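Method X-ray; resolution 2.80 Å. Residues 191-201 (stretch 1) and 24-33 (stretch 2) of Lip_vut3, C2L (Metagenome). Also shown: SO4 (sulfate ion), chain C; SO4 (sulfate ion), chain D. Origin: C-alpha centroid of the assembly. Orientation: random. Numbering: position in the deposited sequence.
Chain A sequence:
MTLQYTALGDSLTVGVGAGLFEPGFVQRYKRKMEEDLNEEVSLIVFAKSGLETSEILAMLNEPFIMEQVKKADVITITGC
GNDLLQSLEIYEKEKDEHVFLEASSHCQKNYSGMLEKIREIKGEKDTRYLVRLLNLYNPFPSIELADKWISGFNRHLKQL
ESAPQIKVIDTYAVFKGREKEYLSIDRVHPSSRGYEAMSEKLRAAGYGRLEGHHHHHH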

ATOM      1  N   SER A 191     -15.318   2.530  -8.868  1.00 41.19           N
ATOM      2  CA  SER A 191     -15.281   3.492  -7.782  1.00 41.05           C
ATOM      3  C   SER A 191     -16.167   2.996  -6.641  1.00 42.06           C
ATOM      4  O   SER A 191     -16.778   1.926  -6.716  1.00 42.22           O
ATOM      5  CB  SER A 191     -15.732   4.864  -8.278  1.00 40.59           C
ATOM      6  OG  SER A 191     -17.047   4.794  -8.804  1.00 33.66           O
ATOM      7  N   SER A 192     -16.234   3.786  -5.567  1.00 42.55           N
ATOM      8  CA  SER A 192     -17.140   3.454  -4.473  1.00 42.61           C
ATOM      9  C   SER A 192     -18.590   3.456  -4.943  1.00 43.30           C
ATOM     10  O   SER A 192     -19.399   2.641  -4.484  1.00 42.13           O
ATOM     11  CB  SER A 192     -16.946   4.428  -3.314  1.00 45.73           C
ATOM     12  OG  SER A 192     -15.697   4.211  -2.680  1.00 47.87           O
ATOM     13  N   ARG A 193     -18.935   4.365  -5.858  1.00 45.81           N
ATOM     14  CA  ARG A 193     -20.257   4.326  -6.477  1.00 48.05           C
ATOM     15  C   ARG A 193     -20.461   3.024  -7.240  1.00 46.39           C
ATOM     16  O   ARG A 193     -21.514   2.383  -7.131  1.00 45.18           O
ATOM     17  CB  ARG A 193     -20.441   5.522  -7.411  1.00 51.59           C
ATOM     18  CG  ARG A 193     -20.586   6.862  -6.719  1.00 56.54           C
ATOM     19  CD  ARG A 193     -20.871   7.948  -7.740  1.00 61.72           C
ATOM     20  NE  ARG A 193     -21.150   9.235  -7.113  1.00 67.52           N
ATOM     21  CZ  ARG A 193     -20.228  10.158  -6.869  1.00 72.77           C
ATOM     22  NH1 ARG A 193     -18.964   9.935  -7.201  1.00 75.21           N
ATOM     23  NH2 ARG A 193     -20.568  11.304  -6.295  1.00 75.26           N
ATOM     24  N   GLY A 194     -19.458   2.616  -8.022  1.00 45.34           N
ATOM     25  CA  GLY A 194     -19.582   1.384  -8.786  1.00 45.34           C
ATOM     26  C   GLY A 194     -19.671   0.155  -7.901  1.00 44.74           C
ATOM     27  O   GLY A 194     -20.452  -0.760  -8.170  1.00 43.31           O
ATOM     28  N   TYR A 195     -18.869   0.117  -6.835  1.00 45.34           N
ATOM     29  CA  TYR A 195     -18.955  -0.999  -5.900  1.00 47.54           C
ATOM     30  C   TYR A 195     -20.289  -0.999  -5.166  1.00 50.85           C
ATOM     31  O   TYR A 195     -20.855  -2.064  -4.894  1.00 52.62           O
ATOM     32  CB  TYR A 195     -17.797  -0.949  -4.907  1.00 46.28           C
ATOM     33  CG  TYR A 195     -16.490  -1.453  -5.472  1.00 45.49           C
ATOM     34  CD1 TYR A 195     -16.362  -2.765  -5.907  1.00 44.52           C
ATOM     35  CD2 TYR A 195     -15.380  -0.624  -5.554  1.00 45.75           C
ATOM     36  CE1 TYR A 195     -15.168  -3.234  -6.420  1.00 44.50           C
ATOM     37  CE2 TYR A 195     -14.182  -1.084  -6.065  1.00 45.46           C
ATOM     38  CZ  TYR A 195     -14.082  -2.390  -6.496  1.00 45.00           C
ATOM     39  OH  TYR A 195     -12.890  -2.853  -7.004  1.00 45.74           O
ATOM     40  N   GLU A 196     -20.806   0.186  -4.835  1.00 50.60           N
ATOM     41  CA  GLU A 196     -22.111   0.253  -4.192  1.00 51.75           C
ATOM     42  C   GLU A 196     -23.199  -0.272  -5.118  1.00 51.64           C
ATOM     43  O   GLU A 196     -24.072  -1.036  -4.692  1.00 51.88           O
ATOM     44  CB  GLU A 196     -22.413   1.687  -3.757  1.00 53.17           C
ATOM     45  CG  GLU A 196     -23.761   1.853  -3.077  1.00 55.81           C
ATOM     46  CD  GLU A 196     -23.910   0.973  -1.852  1.00 60.20           C
ATOM     47  OE1 GLU A 196     -22.970   0.926  -1.028  1.00 61.46           O
ATOM     48  OE2 GLU A 196     -24.965   0.320  -1.713  1.00 62.27           O
ATOM     49  N   ALA A 197     -23.150   0.114  -6.395  1.00 51.28           N
ATOM     50  CA  ALA A 197     -24.136  -0.373  -7.351  1.00 52.03           C
ATOM     51  C   ALA A 197     -24.008  -1.874  -7.576  1.00 51.67           C
ATOM     52  O   ALA A 197     -25.016  -2.551  -7.807  1.00 52.55           O
ATOM     53  CB  ALA A 197     -23.999   0.381  -8.674  1.00 51.98           C
HETATM   54  N   MSE A 198     -22.792  -2.410  -7.512  1.00 51.04           N
HETATM   55  CA  MSE A 198     -22.587  -3.847  -7.663  1.00 51.68           C
HETATM   56  C   MSE A 198     -23.230  -4.605  -6.510  1.00 55.06           C
HETATM   57  O   MSE A 198     -23.877  -5.633  -6.718  1.00 57.90           O
HETATM   58  CB  MSE A 198     -21.097  -4.183  -7.744  1.00 49.44           C
HETATM   59  CG  MSE A 198     -20.473  -3.934  -9.107  1.00 47.83           C
HETATM   60 SE   MSE A 198     -18.528  -4.113  -9.090  0.54 45.93          SE
HETATM   61  CE  MSE A 198     -18.377  -6.003  -8.654  1.00 44.87           C
ATOM     62  N   SER A 199     -23.052  -4.090  -5.290  1.00 54.32           N
ATOM     63  CA  SER A 199     -23.658  -4.735  -4.131  1.00 57.03           C
ATOM     64  C   SER A 199     -25.179  -4.671  -4.182  1.00 60.02           C
ATOM     65  O   SER A 199     -25.850  -5.593  -3.708  1.00 62.46           O
ATOM     66  CB  SER A 199     -23.135  -4.103  -2.839  1.00 56.62           C
ATOM     67  OG  SER A 199     -23.438  -2.721  -2.776  1.00 56.29           O
ATOM     68  N   GLU A 200     -25.739  -3.600  -4.752  1.00 60.99           N
ATOM     69  CA  GLU A 200     -27.188  -3.526  -4.916  1.00 64.13           C
ATOM     70  C   GLU A 200     -27.686  -4.602  -5.871  1.00 62.69           C
ATOM     71  O   GLU A 200     -28.757  -5.185  -5.663  1.00 63.97           O
ATOM     72  CB  GLU A 200     -27.594  -2.141  -5.420  1.00 68.06           C
ATOM     73  CG  GLU A 200     -27.225  -0.996  -4.496  1.00 74.35           C
ATOM     74  CD  GLU A 200     -27.343   0.357  -5.174  1.00 81.52           C
ATOM     75  OE1 GLU A 200     -28.074   0.456  -6.183  1.00 85.48           O
ATOM     76  OE2 GLU A 200     -26.700   1.318  -4.703  1.00 83.61           O
ATOM     77  N   LYS A 201     -26.919  -4.877  -6.928  1.00 59.89           N
ATOM     78  CA  LYS A 201     -27.309  -5.909  -7.881  1.00 60.57           C
ATOM     79  C   LYS A 201     -27.267  -7.295  -7.251  1.00 62.41           C
ATOM     80  O   LYS A 201     -28.058  -8.169  -7.624  1.00 66.05           O
ATOM     81  CB  LYS A 201     -26.399  -5.848  -9.107  1.00 57.23           C
ATOM     82  CG  LYS A 201     -26.974  -6.501 -10.348  1.00 56.54           C
ATOM     83  CD  LYS A 201     -28.212  -5.768 -10.835  1.00 56.94           C
ATOM     84  CE  LYS A 201     -28.643  -6.272 -12.204  1.00 57.95           C
ATOM     85  NZ  LYS A 201     -29.890  -5.612 -12.679  1.00 58.99           N
TER
HETATM   86  S   SO4 C 301     -16.011   7.489  -5.629  1.00104.77           S
HETATM   87  O1  SO4 C 301     -15.719   8.447  -6.694  1.00104.89           O
HETATM   88  O2  SO4 C 301     -14.943   6.497  -5.564  1.00104.83           O
HETATM   89  O3  SO4 C 301     -17.281   6.823  -5.907  1.00104.53           O
HETATM   90  O4  SO4 C 301     -16.093   8.190  -4.351  1.00104.71           O
HETATM   91  S   SO4 D 302     -21.203  -4.634   9.227  1.00143.19           S
HETATM   92  O1  SO4 D 302     -20.483  -5.780   9.775  1.00143.29           O
HETATM   93  O2  SO4 D 302     -20.839  -4.461   7.824  1.00143.64           O
HETATM   94  O3  SO4 D 302     -22.641  -4.864   9.329  1.00143.05           O
HETATM   95  O4  SO4 D 302     -20.850  -3.430   9.973  1.00143.30           O
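Stretch 2 (24-33) GFVQRYKRKM

How does stretch 2 lie on stretch 1? After G24, which holds the N-cap position, residues 25-33 form a helix that packs against helix 192-201. The two run in broadly the same direction, with a signed crossing angle of -42° and a closest axis approach of 8.2 Å. The register follows a helical repeat: Y195 CA lies 4.6 Å from F25 CA, and four residues later S199 CA lies 4.8 Å from Y29 CA. The contact buries 524 Å², both sides summed.

What allows the backbones to come so close around S199? Its CA-to-CB bond points toward stretch 2, and the small side chain fits a hole formed by F25, R28, Y29 and K32. S199 CB lies 3.8 Å from F25 O and 3.7 Å from Y29 N, so it meets the partner's backbone directly. The p rotamer (chi1 60°) turns the hydroxyl back to its own helix, where S199 OG donates to E196 O at 2.6 Å. This satisfies a polar group at a buried position, while the same S199 OG packs 3.5 Å from R28 CB.

Why are R28 and K32 so extended? Both start with chi1 in m and continue through t at chi2 and chi3, which carries their charges across to E196, R28 leaning toward the N-terminal end of stretch 1. R28 is the reciprocal knob, seated among S192, Y195, E196 and S199; S192 O lies over one face of its guanidinium, and E196 OE1 approaches at the edge. There R28 NH2 donates to E196 OE1 at 3.0 Å in a salt bridge. K32 NZ forms a second with E196 OE2 at 2.9 Å, its chi4 of -129° lying between wells. The CA-to-CB bond of E196 points sideways, but chi1 t and chi2 p bring the carboxylate nearer to stretch 2, where its two oxygens serve the two cations.

How do the aromatic side chains fill the N-terminal end of the contact? Y195, chi1 m, points its CA-to-CB bond toward stretch 2 and lays one ring face against G24 CA. Its CD1 lies 3.4 Å from F25 N and 3.6 Å from F25 CB. F25 adopts p (chi1 86°), with Y195 CD1 at the edge of its ring and CE of the selenomethionine M198 over one face. The m, t, p conformation of M198 places CE 3.9 Å from the centroid of the F25 ring, a CH-pi contact 21° off the normal, and 3.6 Å from F25 CD2.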

ATOM      1  N   GLY A  24     -15.330  -2.221  -0.385  1.00 52.10           N
ATOM      2  CA  GLY A  24     -15.650  -2.614  -1.741  1.00 51.75           C
ATOM      3  C   GLY A  24     -17.048  -3.192  -1.814  1.00 53.84           C
ATOM      4  O   GLY A  24     -17.891  -2.959  -0.944  1.00 59.83           O
ATOM      5  N   PHE A  25     -17.297  -3.974  -2.867  1.00 51.41           N
ATOM      6  CA  PHE A  25     -18.629  -4.542  -3.042  1.00 52.10           C
ATOM      7  C   PHE A  25     -18.892  -5.725  -2.121  1.00 53.71           C
ATOM      8  O   PHE A  25     -20.058  -6.009  -1.828  1.00 55.04           O
ATOM      9  CB  PHE A  25     -18.858  -4.956  -4.506  1.00 51.17           C
ATOM     10  CG  PHE A  25     -18.361  -6.340  -4.850  1.00 50.68           C
ATOM     11  CD1 PHE A  25     -19.192  -7.448  -4.727  1.00 51.58           C
ATOM     12  CD2 PHE A  25     -17.074  -6.531  -5.328  1.00 49.65           C
ATOM     13  CE1 PHE A  25     -18.738  -8.719  -5.048  1.00 50.91           C
ATOM     14  CE2 PHE A  25     -16.617  -7.801  -5.657  1.00 48.97           C
ATOM     15  CZ  PHE A  25     -17.452  -8.894  -5.516  1.00 49.21           C
ATOM     16  N   VAL A  26     -17.850  -6.414  -1.650  1.00 54.28           N
ATOM     17  CA  VAL A  26     -18.075  -7.644  -0.897  1.00 56.37           C
ATOM     18  C   VAL A  26     -18.580  -7.336   0.509  1.00 55.99           C
ATOM     19  O   VAL A  26     -19.390  -8.086   1.064  1.00 56.84           O
ATOM     20  CB  VAL A  26     -16.804  -8.518  -0.874  1.00 58.04           C
ATOM     21  CG1 VAL A  26     -16.238  -8.668  -2.271  1.00 54.13           C
ATOM     22  CG2 VAL A  26     -15.754  -7.961   0.078  1.00 61.18           C
ATOM     23  N   GLN A  27     -18.125  -6.234   1.105  1.00 55.50           N
ATOM     24  CA  GLN A  27     -18.567  -5.877   2.447  1.00 57.76           C
ATOM     25  C   GLN A  27     -19.821  -5.017   2.445  1.00 57.74           C
ATOM     26  O   GLN A  27     -20.558  -5.020   3.438  1.00 59.46           O
ATOM     27  CB  GLN A  27     -17.450  -5.157   3.212  1.00 59.44           C
ATOM     28  CG  GLN A  27     -16.547  -4.296   2.355  1.00 60.34           C
ATOM     29  CD  GLN A  27     -15.345  -5.054   1.827  1.00 60.62           C
ATOM     30  OE1 GLN A  27     -14.890  -4.816   0.707  1.00 59.91           O
ATOM     31  NE2 GLN A  27     -14.821  -5.969   2.633  1.00 60.83           N
ATOM     32  N   ARG A  28     -20.080  -4.281   1.363  1.00 56.57           N
ATOM     33  CA  ARG A  28     -21.390  -3.658   1.204  1.00 56.91           C
ATOM     34  C   ARG A  28     -22.461  -4.714   0.968  1.00 58.14           C
ATOM     35  O   ARG A  28     -23.601  -4.565   1.421  1.00 58.96           O
ATOM     36  CB  ARG A  28     -21.359  -2.651   0.056  1.00 55.66           C
ATOM     37  CG  ARG A  28     -20.390  -1.502   0.269  1.00 55.07           C
ATOM     38  CD  ARG A  28     -20.171  -0.712  -1.010  1.00 53.73           C
ATOM     39  NE  ARG A  28     -19.029   0.189  -0.899  1.00 53.26           N
ATOM     40  CZ  ARG A  28     -19.120   1.480  -0.598  1.00 54.24           C
ATOM     41  NH1 ARG A  28     -18.023   2.224  -0.517  1.00 53.60           N
ATOM     42  NH2 ARG A  28     -20.307   2.030  -0.385  1.00 55.98           N
ATOM     43  N   TYR A  29     -22.110  -5.792   0.262  1.00 58.66           N
ATOM     44  CA  TYR A  29     -23.035  -6.906   0.088  1.00 60.48           C
ATOM     45  C   TYR A  29     -23.212  -7.684   1.384  1.00 64.15           C
ATOM     46  O   TYR A  29     -24.289  -8.238   1.632  1.00 67.16           O
ATOM     47  CB  TYR A  29     -22.540  -7.819  -1.037  1.00 58.78           C
ATOM     48  CG  TYR A  29     -23.380  -9.053  -1.295  1.00 60.45           C
ATOM     49  CD1 TYR A  29     -24.767  -8.984  -1.337  1.00 61.14           C
ATOM     50  CD2 TYR A  29     -22.779 -10.285  -1.528  1.00 61.92           C
ATOM     51  CE1 TYR A  29     -25.532 -10.113  -1.584  1.00 62.77           C
ATOM     52  CE2 TYR A  29     -23.534 -11.415  -1.779  1.00 63.80           C
ATOM     53  CZ  TYR A  29     -24.909 -11.324  -1.805  1.00 64.67           C
ATOM     54  OH  TYR A  29     -25.662 -12.450  -2.055  1.00 67.37           O
ATOM     55  N   LYS A  30     -22.175  -7.733   2.223  1.00 63.56           N
ATOM     56  CA  LYS A  30     -22.299  -8.397   3.515  1.00 66.43           C
ATOM     57  C   LYS A  30     -23.260  -7.649   4.430  1.00 68.92           C
ATOM     58  O   LYS A  30     -24.070  -8.268   5.130  1.00 70.89           O
ATOM     59  CB  LYS A  30     -20.922  -8.533   4.165  1.00 66.25           C
ATOM     60  CG  LYS A  30     -20.944  -8.640   5.685  1.00 68.51           C
ATOM     61  CD  LYS A  30     -19.540  -8.832   6.236  1.00 68.44           C
ATOM     62  CE  LYS A  30     -19.405  -8.255   7.636  1.00 68.58           C
ATOM     63  NZ  LYS A  30     -20.387  -8.843   8.585  1.00 71.60           N
ATOM     64  N   ARG A  31     -23.194  -6.315   4.431  1.00 68.72           N
ATOM     65  CA  ARG A  31     -24.085  -5.534   5.282  1.00 70.70           C
ATOM     66  C   ARG A  31     -25.536  -5.673   4.840  1.00 69.17           C
ATOM     67  O   ARG A  31     -26.439  -5.788   5.678  1.00 71.10           O
ATOM     68  CB  ARG A  31     -23.657  -4.066   5.282  1.00 73.02           C
ATOM     69  CG  ARG A  31     -24.620  -3.139   6.002  1.00 78.15           C
ATOM     70  CD  ARG A  31     -24.000  -1.773   6.238  1.00 82.45           C
ATOM     71  NE  ARG A  31     -22.858  -1.847   7.144  1.00 87.31           N
ATOM     72  CZ  ARG A  31     -22.194  -0.790   7.599  1.00 88.65           C
ATOM     73  NH1 ARG A  31     -22.559   0.432   7.233  1.00 88.09           N
ATOM     74  NH2 ARG A  31     -21.166  -0.952   8.422  1.00 89.23           N
ATOM     75  N   LYS A  32     -25.781  -5.668   3.528  1.00 66.12           N
ATOM     76  CA  LYS A  32     -27.143  -5.831   3.034  1.00 65.71           C
ATOM     77  C   LYS A  32     -27.647  -7.252   3.249  1.00 65.10           C
ATOM     78  O   LYS A  32     -28.849  -7.457   3.450  1.00 64.89           O
ATOM     79  CB  LYS A  32     -27.212  -5.458   1.554  1.00 64.67           C
ATOM     80  CG  LYS A  32     -26.754  -4.043   1.266  1.00 64.30           C
ATOM     81  CD  LYS A  32     -26.873  -3.703  -0.204  1.00 63.80           C
ATOM     82  CE  LYS A  32     -26.275  -2.338  -0.480  1.00 62.94           C
ATOM     83  NZ  LYS A  32     -27.212  -1.473  -1.240  1.00 64.73           N
HETATM   84  N   MSE A  33     -26.751  -8.233   3.212  1.00 64.12           N
HETATM   85  CA  MSE A  33     -27.108  -9.619   3.484  1.00 64.61           C
HETATM   86  C   MSE A  33     -27.609  -9.761   4.915  1.00 68.31           C
HETATM   87  O   MSE A  33     -28.599 -10.446   5.169  1.00 69.61           O
HETATM   88  CB  MSE A  33     -25.909 -10.538   3.247  1.00 61.57           C
HETATM   89  CG  MSE A  33     -26.224 -12.018   3.332  1.00 61.50           C
HETATM   90 SE   MSE A  33     -24.607 -13.099   3.238  0.45 60.39          SE
HETATM   91  CE  MSE A  33     -23.854 -12.376   1.593  1.00 57.25           C
TER